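Local coordinates for protein F420-dependent methylenetetrahydromethanopterin dehydrogenase (Methanopyrus kandleri, PDB 3IQE) that catalyses the reversible, coenzyme F420-dependent reduction of methenyl-tetrahydromethanopterin to methylene-tetrahydromethanopterin in methanogenesis from carbon dioxide, at residues 115-120 with 179-184; 14-19 with 95-100; 7-12 with 51-56; 72-77 with 102-107. One frame throughout, in Å; residues are numbered along the deposited sequence.

Contact 1: 115-120 with 179-184; sequences GYILVK and PKLVID
Y116 lays one face of its ring over the backbone of K180, its parallel partner on the next strand. CB stands on the same side of the sheet as L118, K180 and V182. From there CG sits between the backbone N and the carbonyl carbon (chi1 54°), which swings the ring across to strand 180-183. The face settles on K180 CA, 4.0 Å from the ring centroid, a CH-pi contact. CE1 meets K180 CG at 3.7 Å, and CZ lies near K180 CB. Along the ring edge nearer L181, CD2 lies close to L181 O, and Y116 CE2 comes within 4.3 Å of V182 CG2. The tip, OH, is hydrogen-bonded to E110. Beneath, five parallel-sheet bonds join the strands. The bond from I183 N to L118 O, at 2.7 Å, is nearly straight at 174°. On the opposite face I117 CG2 touches I183 CD1 at 3.9 Å, and helix 153-169 covers both residues. K120 CD lies alongside D184 CB, 4.0 Å away. Strand 180-183 is outermost in the chain's parallel sheet. Backbone polarity is met strand to strand, while the side chains add mainly apolar contact to both faces.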
# COMPACT_ATOMS: atom_id res chain seq x y z
N GLY A 115 38.50 5.00 -18.75
CA GLY A 115 37.10 5.28 -19.01
C GLY A 115 36.41 5.31 -17.66
O GLY A 115 36.97 4.92 -16.66
N TYR A 116 35.18 5.75 -17.61
CA TYR A 116 34.52 5.74 -16.34
C TYR A 116 33.03 5.75 -16.50
O TYR A 116 32.51 6.20 -17.53
CB TYR A 116 34.96 6.93 -15.47
CG TYR A 116 34.80 8.28 -16.12
CD1 TYR A 116 35.86 8.89 -16.76
CD2 TYR A 116 33.59 8.95 -16.10
CE1 TYR A 116 35.73 10.12 -17.35
CE2 TYR A 116 33.44 10.16 -16.68
CZ TYR A 116 34.51 10.75 -17.30
OH TYR A 116 34.38 11.98 -17.88
N ILE A 117 32.38 5.23 -15.47
CA ILE A 117 30.94 5.37 -15.30
C ILE A 117 30.74 5.75 -13.84
O ILE A 117 31.07 4.99 -12.91
CB ILE A 117 30.20 4.08 -15.63
CG1 ILE A 117 30.62 3.59 -17.02
CG2 ILE A 117 28.68 4.30 -15.56
CD1 ILE A 117 29.90 2.29 -17.42
N LEU A 118 30.23 6.95 -13.63
CA LEU A 118 29.98 7.38 -12.29
C LEU A 118 28.48 7.46 -12.10
O LEU A 118 27.79 8.17 -12.82
CB LEU A 118 30.65 8.73 -12.04
CG LEU A 118 32.15 8.73 -12.33
CD1 LEU A 118 32.71 10.14 -12.15
CD2 LEU A 118 32.90 7.73 -11.44
N VAL A 119 28.00 6.71 -11.12
CA VAL A 119 26.58 6.56 -10.88
C VAL A 119 26.22 7.35 -9.62
O VAL A 119 26.52 6.96 -8.49
CB VAL A 119 26.20 5.07 -10.75
CG1 VAL A 119 24.67 4.94 -10.69
CG2 VAL A 119 26.81 4.25 -11.92
N LYS A 120 25.63 8.51 -9.83
CA LYS A 120 25.38 9.42 -8.71
C LYS A 120 24.37 8.85 -7.73
O LYS A 120 24.56 8.97 -6.53
CB LYS A 120 25.00 10.80 -9.22
CG LYS A 120 26.09 11.41 -10.11
CD LYS A 120 25.83 12.86 -10.46
CE LYS A 120 26.18 13.77 -9.29
NZ LYS A 120 26.20 15.18 -9.73
N PRO A 179 34.11 4.22 -22.24
CA PRO A 179 32.97 4.97 -21.77
C PRO A 179 33.40 6.11 -20.86
O PRO A 179 34.38 5.99 -20.12
CB PRO A 179 32.14 3.94 -21.02
CG PRO A 179 33.07 2.88 -20.66
CD PRO A 179 34.13 2.85 -21.71
N LYS A 180 32.67 7.20 -20.96
CA LYS A 180 32.86 8.35 -20.11
C LYS A 180 31.46 8.90 -19.79
O LYS A 180 30.91 9.75 -20.50
CB LYS A 180 33.78 9.37 -20.79
CG LYS A 180 35.26 8.93 -20.81
CD LYS A 180 35.97 9.41 -22.05
CE LYS A 180 37.19 8.56 -22.35
NZ LYS A 180 37.12 8.06 -23.76
N LEU A 181 30.87 8.33 -18.74
CA LEU A 181 29.45 8.51 -18.46
C LEU A 181 29.30 8.96 -17.05
O LEU A 181 29.92 8.42 -16.15
CB LEU A 181 28.72 7.18 -18.55
CG LEU A 181 28.46 6.52 -19.90
CD1 LEU A 181 27.41 5.47 -19.68
CD2 LEU A 181 27.98 7.51 -20.92
N VAL A 182 28.40 9.92 -16.86
CA VAL A 182 27.98 10.30 -15.55
C VAL A 182 26.46 10.06 -15.53
O VAL A 182 25.73 10.63 -16.35
CB VAL A 182 28.35 11.78 -15.25
CG1 VAL A 182 27.72 12.25 -13.96
CG2 VAL A 182 29.86 11.98 -15.21
N ILE A 183 26.00 9.19 -14.63
CA ILE A 183 24.57 8.83 -14.55
C ILE A 183 23.86 9.49 -13.34
O ILE A 183 24.35 9.44 -12.21
CB ILE A 183 24.40 7.30 -14.47
CG1 ILE A 183 25.01 6.62 -15.70
CG2 ILE A 183 22.92 6.93 -14.33
CD1 ILE A 183 24.86 5.13 -15.70
N ASP A 184 22.72 10.12 -13.60
CA ASP A 184 21.88 10.73 -12.56
C ASP A 184 20.47 10.85 -13.06
O ASP A 184 20.13 10.39 -14.15
CB ASP A 184 22.35 12.13 -12.22
CG ASP A 184 22.17 13.10 -13.38
OD1 ASP A 184 21.50 12.74 -14.38
OD2 ASP A 184 22.69 14.23 -13.31

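Contact 2: 14-19 with 95-100; sequences LGTSMM and VIIGDA. With F42 (coenzyme f420), chain H.
The segment 14-19, a short weakly bonded helix led by L14, comes down beside the end of strand 95-98 with no backbone pairing, and the nearest CA atoms, those of L14 and G98, stand 7.7 Å apart. L14 bridges protein and coenzyme with its two branches. CD2 rests on the G98 backbone, 3.7 Å from G98 C. CD1 turns to the coenzyme F420 ring and meets its C7 at 3.6 Å. L14 CD1 also lies 4.2 Å from D99 CG. An alanine in place of L14 would probably open a gap between the G98 backbone and the F420 ring, leaving C6 and C7 of the ring without this packing. Deeper in, T16 crosses I97 at about a right angle, and the methyls T16 CG2 and I97 CG2 meet at 3.6 Å. T16 CG2 is anti to the backbone N (chi1 -58° for OG1), which sends the methyl to I97 while OG1 bonds D122. The two segments meet at the C-terminal edge of the parallel sheet, where the loops after the strands form the cofactor site. The tetrahydromethanopterin ligand also touches L14 and G15. D99 follows strand 94-98 and faces the ring oxygen. D99 OD1 comes to 2.3 Å from F420 O8M, a distance too short to be taken at face value. OD2 is held by the backbone N of N74. Within 14-19, L14 O takes S17 OG at 3.0 Å and also M18 N, both from the same face of its plane. S17 OG sits above the carbonyl plane.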
# COMPACT_ATOMS: atom_id res chain seq x y z
N LEU A 14 29.48 -1.24 -4.05
CA LEU A 14 28.57 -0.29 -4.65
C LEU A 14 27.47 -1.17 -5.25
O LEU A 14 27.74 -2.32 -5.56
CB LEU A 14 29.31 0.47 -5.74
CG LEU A 14 29.36 2.00 -5.70
CD1 LEU A 14 29.54 2.53 -4.31
CD2 LEU A 14 30.48 2.43 -6.61
N GLY A 15 26.25 -0.66 -5.41
CA GLY A 15 25.18 -1.43 -6.05
C GLY A 15 25.51 -1.81 -7.49
O GLY A 15 25.19 -2.91 -7.97
N THR A 16 26.20 -0.91 -8.18
CA THR A 16 26.52 -1.12 -9.59
C THR A 16 27.63 -2.13 -9.79
O THR A 16 27.62 -2.89 -10.76
CB THR A 16 26.98 0.19 -10.23
OG1 THR A 16 25.96 1.19 -10.11
CG2 THR A 16 27.31 -0.00 -11.70
N SER A 17 28.60 -2.14 -8.88
CA SER A 17 29.77 -3.03 -9.02
C SER A 17 29.38 -4.46 -8.67
O SER A 17 29.97 -5.44 -9.15
CB SER A 17 30.90 -2.53 -8.12
OG SER A 17 30.48 -2.52 -6.78
N MET A 18 28.35 -4.56 -7.84
CA MET A 18 27.80 -5.82 -7.41
C MET A 18 27.21 -6.59 -8.60
O MET A 18 27.37 -7.79 -8.69
CB MET A 18 26.68 -5.54 -6.41
CG MET A 18 26.81 -6.29 -5.11
SD MET A 18 25.37 -6.07 -4.05
CE MET A 18 25.38 -7.70 -3.32
N MET A 19 26.55 -5.88 -9.52
CA MET A 19 25.82 -6.51 -10.60
C MET A 19 26.45 -6.40 -12.00
O MET A 19 25.98 -7.07 -12.94
CB MET A 19 24.41 -5.88 -10.64
CG MET A 19 23.40 -6.61 -9.76
SD MET A 19 22.69 -7.95 -10.73
CE MET A 19 21.88 -8.89 -9.43
N VAL A 95 38.26 0.57 -17.30
CA VAL A 95 37.11 1.41 -17.04
C VAL A 95 36.87 1.41 -15.55
O VAL A 95 36.96 0.37 -14.90
CB VAL A 95 35.89 0.85 -17.74
CG1 VAL A 95 34.64 1.59 -17.31
CG2 VAL A 95 36.05 0.91 -19.25
N ILE A 96 36.55 2.56 -15.00
CA ILE A 96 36.35 2.69 -13.58
C ILE A 96 34.87 2.96 -13.35
O ILE A 96 34.32 3.88 -13.92
CB ILE A 96 37.08 3.88 -13.02
CG1 ILE A 96 38.58 3.77 -13.35
CG2 ILE A 96 36.83 3.96 -11.52
CD1 ILE A 96 39.26 2.62 -12.72
N ILE A 97 34.26 2.15 -12.51
CA ILE A 97 32.88 2.35 -12.07
C ILE A 97 32.94 2.89 -10.66
O ILE A 97 33.56 2.30 -9.79
CB ILE A 97 32.15 1.01 -12.00
CG1 ILE A 97 32.19 0.33 -13.36
CG2 ILE A 97 30.73 1.19 -11.55
CD1 ILE A 97 31.02 0.58 -14.20
N GLY A 98 32.26 4.01 -10.42
CA GLY A 98 32.37 4.66 -9.13
C GLY A 98 31.07 5.37 -8.85
O GLY A 98 30.12 5.23 -9.62
N ASP A 99 31.03 6.09 -7.73
CA ASP A 99 29.87 6.87 -7.32
C ASP A 99 30.17 8.38 -7.39
O ASP A 99 31.11 8.79 -8.07
CB ASP A 99 29.37 6.43 -5.92
CG ASP A 99 30.43 6.56 -4.84
OD1 ASP A 99 30.06 6.89 -3.68
OD2 ASP A 99 31.63 6.39 -5.12
N ALA A 100 29.37 9.20 -6.73
CA ALA A 100 29.43 10.65 -6.95
C ALA A 100 30.78 11.29 -6.60
O ALA A 100 31.18 12.24 -7.25
CB ALA A 100 28.31 11.37 -6.20
N1 F42 H . 34.47 2.16 2.47
C2 F42 H . 35.00 0.91 2.44
O2 F42 H . 35.99 0.66 3.15
N3 F42 H . 34.26 -0.12 1.96
C4 F42 H . 33.09 0.12 1.31
O4 F42 H . 32.58 -0.80 0.63
C4A F42 H . 32.61 1.42 1.23
C5 F42 H . 31.34 1.75 0.77
C5A F42 H . 31.22 3.01 0.17
C6 F42 H . 30.21 3.29 -0.75
C7 F42 H . 30.13 4.54 -1.33
C8 F42 H . 31.07 5.52 -1.01
O8M F42 H . 31.01 6.74 -1.59
C9 F42 H . 32.08 5.25 -0.09
C9A F42 H . 32.15 3.99 0.48
N10 F42 H . 33.11 3.72 1.36
C10 F42 H . 33.44 2.45 1.64
C1' F42 H . 33.65 4.81 2.17
C2' F42 H . 34.92 5.28 1.49
O2' F42 H . 35.84 4.19 1.42
C3' F42 H . 35.54 6.45 2.23
O3' F42 H . 35.75 6.13 3.61
C4' F42 H . 34.65 7.67 2.21
O4' F42 H . 34.40 8.06 0.86
C5' F42 H . 35.34 8.82 2.94
O5' F42 H . 35.00 10.02 2.26
P F42 H . 36.09 11.13 1.85
O1P F42 H . 37.34 10.34 1.53
O2P F42 H . 35.46 11.86 0.69
O3P F42 H . 36.22 11.97 3.10

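Contact 3: 7-12 with 51-56; sequences IFIKCG and AAVEMA. With F42 (coenzyme f420), chain H.
I7, I9 and C11 all point from their strand toward helix 51-56, and A52 and A56 offer their methyls in return. I9 CG1 is anti to the carbonyl carbon (chi1 -58°) and the chain is extended, with chi2 162°, so the ethyl branch reaches the helix. I9 CD1 meets A56 CB at 3.6 Å, and CG1 lies equally near the same methyl. I9 CD1 also lies 4.2 Å from V53 CG2. The other branch, CG2, turns toward A52 CB. I7 meets the same A56 methyl beside I9: I7 CG2 lies 3.9 Å from A56 CB, and I7 CD1 3.4 Å from A56 O. C11 SG closes the row, 3.6 Å from A52 CB. The methyls of A52 and A56 are each touched by two strand residues. Their small size probably lets the helix come close, and its axis passes 8.9 Å from that of strand 7-10, nearly antiparallel to it (168°). This is the beta-alpha-beta packing of a parallel alpha/beta sheet with the 2-1-3-4-5 strand order of flavodoxin-like folds: helix 46-63 lies on the face made by I7, I9 and C11 and links strand 33-39 to strand 67-71, a crossover that passes over strand 4-10. F8 and K10 face away from the helix. F8 lies edge-to-face with F35, and K10 NZ forms a salt bridge with D21. G12 reaches the coenzyme, its CA 3.2 Å from F420 O4. Its phi is positive, and a CB there would crowd that oxygen. M55 and A51 also reach the second subunit, packing on I59 and R36 of that chain.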
# COMPACT_ATOMS: atom_id res chain seq x y z
N ILE A 7 38.12 -8.71 -17.41
CA ILE A 7 38.31 -9.00 -15.99
C ILE A 7 37.67 -7.90 -15.19
O ILE A 7 37.86 -6.72 -15.49
CB ILE A 7 39.80 -9.06 -15.60
CG1 ILE A 7 40.50 -10.23 -16.28
CG2 ILE A 7 40.00 -9.15 -14.08
CD1 ILE A 7 42.02 -10.21 -16.13
N PHE A 8 36.92 -8.29 -14.18
CA PHE A 8 36.24 -7.35 -13.31
C PHE A 8 36.89 -7.39 -11.94
O PHE A 8 37.13 -8.47 -11.40
CB PHE A 8 34.78 -7.72 -13.14
CG PHE A 8 33.93 -7.40 -14.33
CD1 PHE A 8 33.83 -8.29 -15.37
CD2 PHE A 8 33.24 -6.20 -14.40
CE1 PHE A 8 33.08 -8.00 -16.47
CE2 PHE A 8 32.49 -5.92 -15.52
CZ PHE A 8 32.41 -6.82 -16.55
N ILE A 9 37.19 -6.22 -11.39
CA ILE A 9 37.85 -6.14 -10.11
C ILE A 9 36.92 -5.43 -9.14
O ILE A 9 36.51 -4.31 -9.41
CB ILE A 9 39.14 -5.33 -10.16
CG1 ILE A 9 40.14 -5.91 -11.19
CG2 ILE A 9 39.81 -5.37 -8.82
CD1 ILE A 9 41.22 -4.91 -11.57
N LYS A 10 36.61 -6.06 -8.01
CA LYS A 10 35.63 -5.50 -7.06
C LYS A 10 36.26 -5.25 -5.69
O LYS A 10 36.58 -6.18 -4.97
CB LYS A 10 34.41 -6.44 -6.92
CG LYS A 10 33.55 -6.53 -8.18
CD LYS A 10 32.43 -7.58 -8.09
CE LYS A 10 31.75 -7.80 -9.47
NZ LYS A 10 30.34 -8.34 -9.42
N CYS A 11 36.38 -3.99 -5.31
CA CYS A 11 36.96 -3.63 -4.01
C CYS A 11 36.03 -2.66 -3.32
O CYS A 11 35.77 -1.58 -3.83
CB CYS A 11 38.33 -2.99 -4.16
SG CYS A 11 39.52 -4.11 -4.87
N GLY A 12 35.53 -3.06 -2.17
CA GLY A 12 34.45 -2.31 -1.52
C GLY A 12 33.15 -2.60 -2.24
O GLY A 12 33.15 -3.33 -3.23
N ALA A 51 46.66 -5.50 -3.80
CA ALA A 51 46.59 -6.96 -3.84
C ALA A 51 45.59 -7.45 -4.87
O ALA A 51 45.80 -8.45 -5.53
CB ALA A 51 46.22 -7.49 -2.48
N ALA A 52 44.49 -6.72 -5.00
CA ALA A 52 43.43 -7.12 -5.91
C ALA A 52 43.76 -6.85 -7.37
O ALA A 52 43.41 -7.65 -8.24
CB ALA A 52 42.18 -6.39 -5.54
N VAL A 53 44.38 -5.70 -7.64
CA VAL A 53 44.76 -5.37 -9.02
C VAL A 53 45.92 -6.27 -9.46
O VAL A 53 45.99 -6.72 -10.61
CB VAL A 53 45.13 -3.89 -9.17
CG1 VAL A 53 45.66 -3.63 -10.56
CG2 VAL A 53 43.92 -3.03 -8.89
N GLU A 54 46.80 -6.58 -8.53
CA GLU A 54 47.90 -7.49 -8.83
C GLU A 54 47.33 -8.83 -9.26
O GLU A 54 47.69 -9.36 -10.32
CB GLU A 54 48.79 -7.66 -7.61
CG GLU A 54 50.23 -7.90 -7.95
CD GLU A 54 51.17 -7.15 -7.03
OE1 GLU A 54 51.10 -5.90 -6.99
OE2 GLU A 54 51.98 -7.80 -6.34
N MET A 55 46.44 -9.38 -8.44
CA MET A 55 45.73 -10.59 -8.81
C MET A 55 45.21 -10.49 -10.24
O MET A 55 45.50 -11.35 -11.07
CB MET A 55 44.54 -10.81 -7.89
CG MET A 55 44.78 -11.66 -6.67
SD MET A 55 43.18 -12.17 -5.98
CE MET A 55 42.32 -10.60 -5.86
N ALA A 56 44.46 -9.43 -10.53
CA ALA A 56 43.84 -9.27 -11.85
C ALA A 56 44.89 -9.21 -12.96
O ALA A 56 44.72 -9.78 -14.04
CB ALA A 56 43.00 -8.02 -11.88
N1 F42 H . 34.47 2.16 2.47
C2 F42 H . 35.00 0.91 2.44
O2 F42 H . 35.99 0.66 3.15
N3 F42 H . 34.26 -0.12 1.96
C4 F42 H . 33.09 0.12 1.31
O4 F42 H . 32.58 -0.80 0.63
C4A F42 H . 32.61 1.42 1.23
C5 F42 H . 31.34 1.75 0.77
C5A F42 H . 31.22 3.01 0.17
C6 F42 H . 30.21 3.29 -0.75
C7 F42 H . 30.13 4.54 -1.33
C8 F42 H . 31.07 5.52 -1.01
O8M F42 H . 31.01 6.74 -1.59
C9 F42 H . 32.08 5.25 -0.09
C9A F42 H . 32.15 3.99 0.48
N10 F42 H . 33.11 3.72 1.36
C10 F42 H . 33.44 2.45 1.64
C1' F42 H . 33.65 4.81 2.17
C2' F42 H . 34.92 5.28 1.49
O2' F42 H . 35.84 4.19 1.42
C3' F42 H . 35.54 6.45 2.23
O3' F42 H . 35.75 6.13 3.61
C4' F42 H . 34.65 7.67 2.21
O4' F42 H . 34.40 8.06 0.86
C5' F42 H . 35.34 8.82 2.94
O5' F42 H . 35.00 10.02 2.26
P F42 H . 36.09 11.13 1.85
O1P F42 H . 37.34 10.34 1.53
O2P F42 H . 35.46 11.86 0.69
O3P F42 H . 36.22 11.97 3.10

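Contact 4: 72-77 with 102-107; sequences GPNPAA and GLKVKD. With F42 (coenzyme f420), chain H.
Apolar contact joins P75 and A76 to 102-107. P75 CD presses on G102 CA at 3.4 Å, tighter than usual, and a side chain at G102 would collide with the proline ring. P75 CB meets V105 CG2 at 4.1 Å, and A76 CB lies 4.0 Å from V105 CG1. The same A76 methyl touches K104 CE. The polar contacts centre on N74. Its OD1 accepts the backbone N of A76 at 2.9 Å, an Asx turn, with the donor above the carbonyl plane. CG is anti to the backbone N (chi1 -163°), which carries the amide toward the coenzyme; N74 ND2 donates to F420 O4' at 3.1 Å and 157°. The K104 side chain crosses that of N74 at about a right angle, with NZ 3.6 Å from N74 OD1 and 3.9 Å from phosphate oxygen F420 O2P. Replacing N74 with leucine would probably leave F420 O4' without this donor and the A76 backbone N without its side-chain acceptor. P73 CB lies against F420 C5A and C9A, and P73 CG against C5A and C5. Loop 72-77 leaves strand 67-71 and leads into helix 78-89. Segment 102-107 leads into helix 106-111, and P75 also packs on L118 of strand 115-119.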
# COMPACT_ATOMS: atom_id res chain seq x y z
N GLY A 72 33.95 -0.00 -7.66
CA GLY A 72 34.04 0.22 -6.24
C GLY A 72 33.73 1.64 -5.89
O GLY A 72 33.59 2.51 -6.76
N PRO A 73 33.61 1.89 -4.60
CA PRO A 73 33.32 3.19 -4.08
C PRO A 73 34.43 4.20 -4.29
O PRO A 73 35.62 3.84 -4.31
CB PRO A 73 33.14 2.95 -2.58
CG PRO A 73 32.89 1.53 -2.43
CD PRO A 73 33.59 0.86 -3.56
N ASN A 74 34.03 5.46 -4.45
CA ASN A 74 34.93 6.61 -4.44
C ASN A 74 36.26 6.43 -5.14
O ASN A 74 37.26 6.16 -4.51
CB ASN A 74 35.16 7.07 -2.99
CG ASN A 74 35.72 8.48 -2.92
OD1 ASN A 74 36.06 9.06 -3.94
ND2 ASN A 74 35.81 9.02 -1.72
N PRO A 75 36.27 6.61 -6.47
CA PRO A 75 37.54 6.56 -7.19
C PRO A 75 38.57 7.59 -6.71
O PRO A 75 39.72 7.53 -7.12
CB PRO A 75 37.13 6.86 -8.65
CG PRO A 75 35.68 6.66 -8.72
CD PRO A 75 35.14 6.92 -7.34
N ALA A 76 38.17 8.52 -5.85
CA ALA A 76 39.10 9.54 -5.38
C ALA A 76 39.83 9.14 -4.09
O ALA A 76 40.87 9.72 -3.73
CB ALA A 76 38.39 10.87 -5.19
N ALA A 77 39.28 8.14 -3.40
CA ALA A 77 39.90 7.61 -2.20
C ALA A 77 41.26 6.98 -2.47
O ALA A 77 41.57 6.58 -3.60
CB ALA A 77 38.98 6.61 -1.54
N GLY A 102 33.58 10.22 -7.25
CA GLY A 102 34.50 10.06 -8.37
C GLY A 102 34.55 11.34 -9.21
O GLY A 102 35.47 11.55 -9.96
N LEU A 103 33.54 12.20 -9.08
CA LEU A 103 33.55 13.43 -9.86
C LEU A 103 34.78 14.30 -9.57
O LEU A 103 35.23 15.05 -10.44
CB LEU A 103 32.27 14.24 -9.60
CG LEU A 103 31.04 13.73 -10.35
CD1 LEU A 103 29.82 14.41 -9.76
CD2 LEU A 103 31.14 13.98 -11.86
N LYS A 104 35.32 14.21 -8.36
CA LYS A 104 36.54 14.96 -8.02
C LYS A 104 37.70 14.60 -8.94
O LYS A 104 38.62 15.39 -9.11
CB LYS A 104 36.97 14.68 -6.58
CG LYS A 104 36.26 15.51 -5.52
CD LYS A 104 36.18 14.73 -4.19
CE LYS A 104 35.62 13.35 -4.42
NZ LYS A 104 35.54 12.52 -3.18
N VAL A 105 37.68 13.41 -9.53
CA VAL A 105 38.83 12.97 -10.31
C VAL A 105 38.45 12.64 -11.74
O VAL A 105 39.20 11.97 -12.45
CB VAL A 105 39.54 11.78 -9.66
CG1 VAL A 105 40.31 12.21 -8.43
CG2 VAL A 105 38.55 10.67 -9.31
N LYS A 106 37.28 13.10 -12.16
CA LYS A 106 36.86 12.91 -13.53
C LYS A 106 37.97 13.42 -14.45
O LYS A 106 38.34 12.76 -15.41
CB LYS A 106 35.53 13.62 -13.80
CG LYS A 106 34.98 13.42 -15.21
CD LYS A 106 33.45 13.31 -15.24
CE LYS A 106 32.74 14.67 -15.35
NZ LYS A 106 33.06 15.36 -16.64
N ASP A 107 38.51 14.59 -14.14
CA ASP A 107 39.54 15.18 -15.01
C ASP A 107 40.81 14.33 -15.03
O ASP A 107 41.41 14.11 -16.09
CB ASP A 107 39.84 16.61 -14.57
CG ASP A 107 38.87 17.60 -15.16
OD1 ASP A 107 37.99 17.17 -15.93
OD2 ASP A 107 38.99 18.82 -14.87
N1 F42 H . 34.47 2.16 2.47
C2 F42 H . 35.00 0.91 2.44
O2 F42 H . 35.99 0.66 3.15
N3 F42 H . 34.26 -0.12 1.96
C4 F42 H . 33.09 0.12 1.31
O4 F42 H . 32.58 -0.80 0.63
C4A F42 H . 32.61 1.42 1.23
C5 F42 H . 31.34 1.75 0.77
C5A F42 H . 31.22 3.01 0.17
C6 F42 H . 30.21 3.29 -0.75
C7 F42 H . 30.13 4.54 -1.33
C8 F42 H . 31.07 5.52 -1.01
O8M F42 H . 31.01 6.74 -1.59
C9 F42 H . 32.08 5.25 -0.09
C9A F42 H . 32.15 3.99 0.48
N10 F42 H . 33.11 3.72 1.36
C10 F42 H . 33.44 2.45 1.64
C1' F42 H . 33.65 4.81 2.17
C2' F42 H . 34.92 5.28 1.49
O2' F42 H . 35.84 4.19 1.42
C3' F42 H . 35.54 6.45 2.23
O3' F42 H . 35.75 6.13 3.61
C4' F42 H . 34.65 7.67 2.21
O4' F42 H . 34.40 8.06 0.86
C5' F42 H . 35.34 8.82 2.94
O5' F42 H . 35.00 10.02 2.26
P F42 H . 36.09 11.13 1.85
O1P F42 H . 37.34 10.34 1.53
O2P F42 H . 35.46 11.86 0.69
O3P F42 H . 36.22 11.97 3.10

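Contacts 1, 2 and 3 share one parallel sheet, while contact 4 joins loops beyond its strand ends. Contact 1 is only partly buried and ties strands by backbone hydrogen bonds. Contacts 2 and 3 are buried and have no hydrogen bond across their segments; contact 3 packs helix on strand. Contact 4 is mostly buried, with K104 exposed and A76 partly so, and adds polar contact with the coenzyme. Strands 94-98 and 115-119 are sheet neighbours, so contacts 1 and 2 meet through I96 and I117. G72 N of contact 4 probably bonds I97 O of contact 2. K10 of contact 3 reaches S17 of contact 2 weakly. Contacts 2, 3 and 4 all touch F420; contact 1 lies farther off.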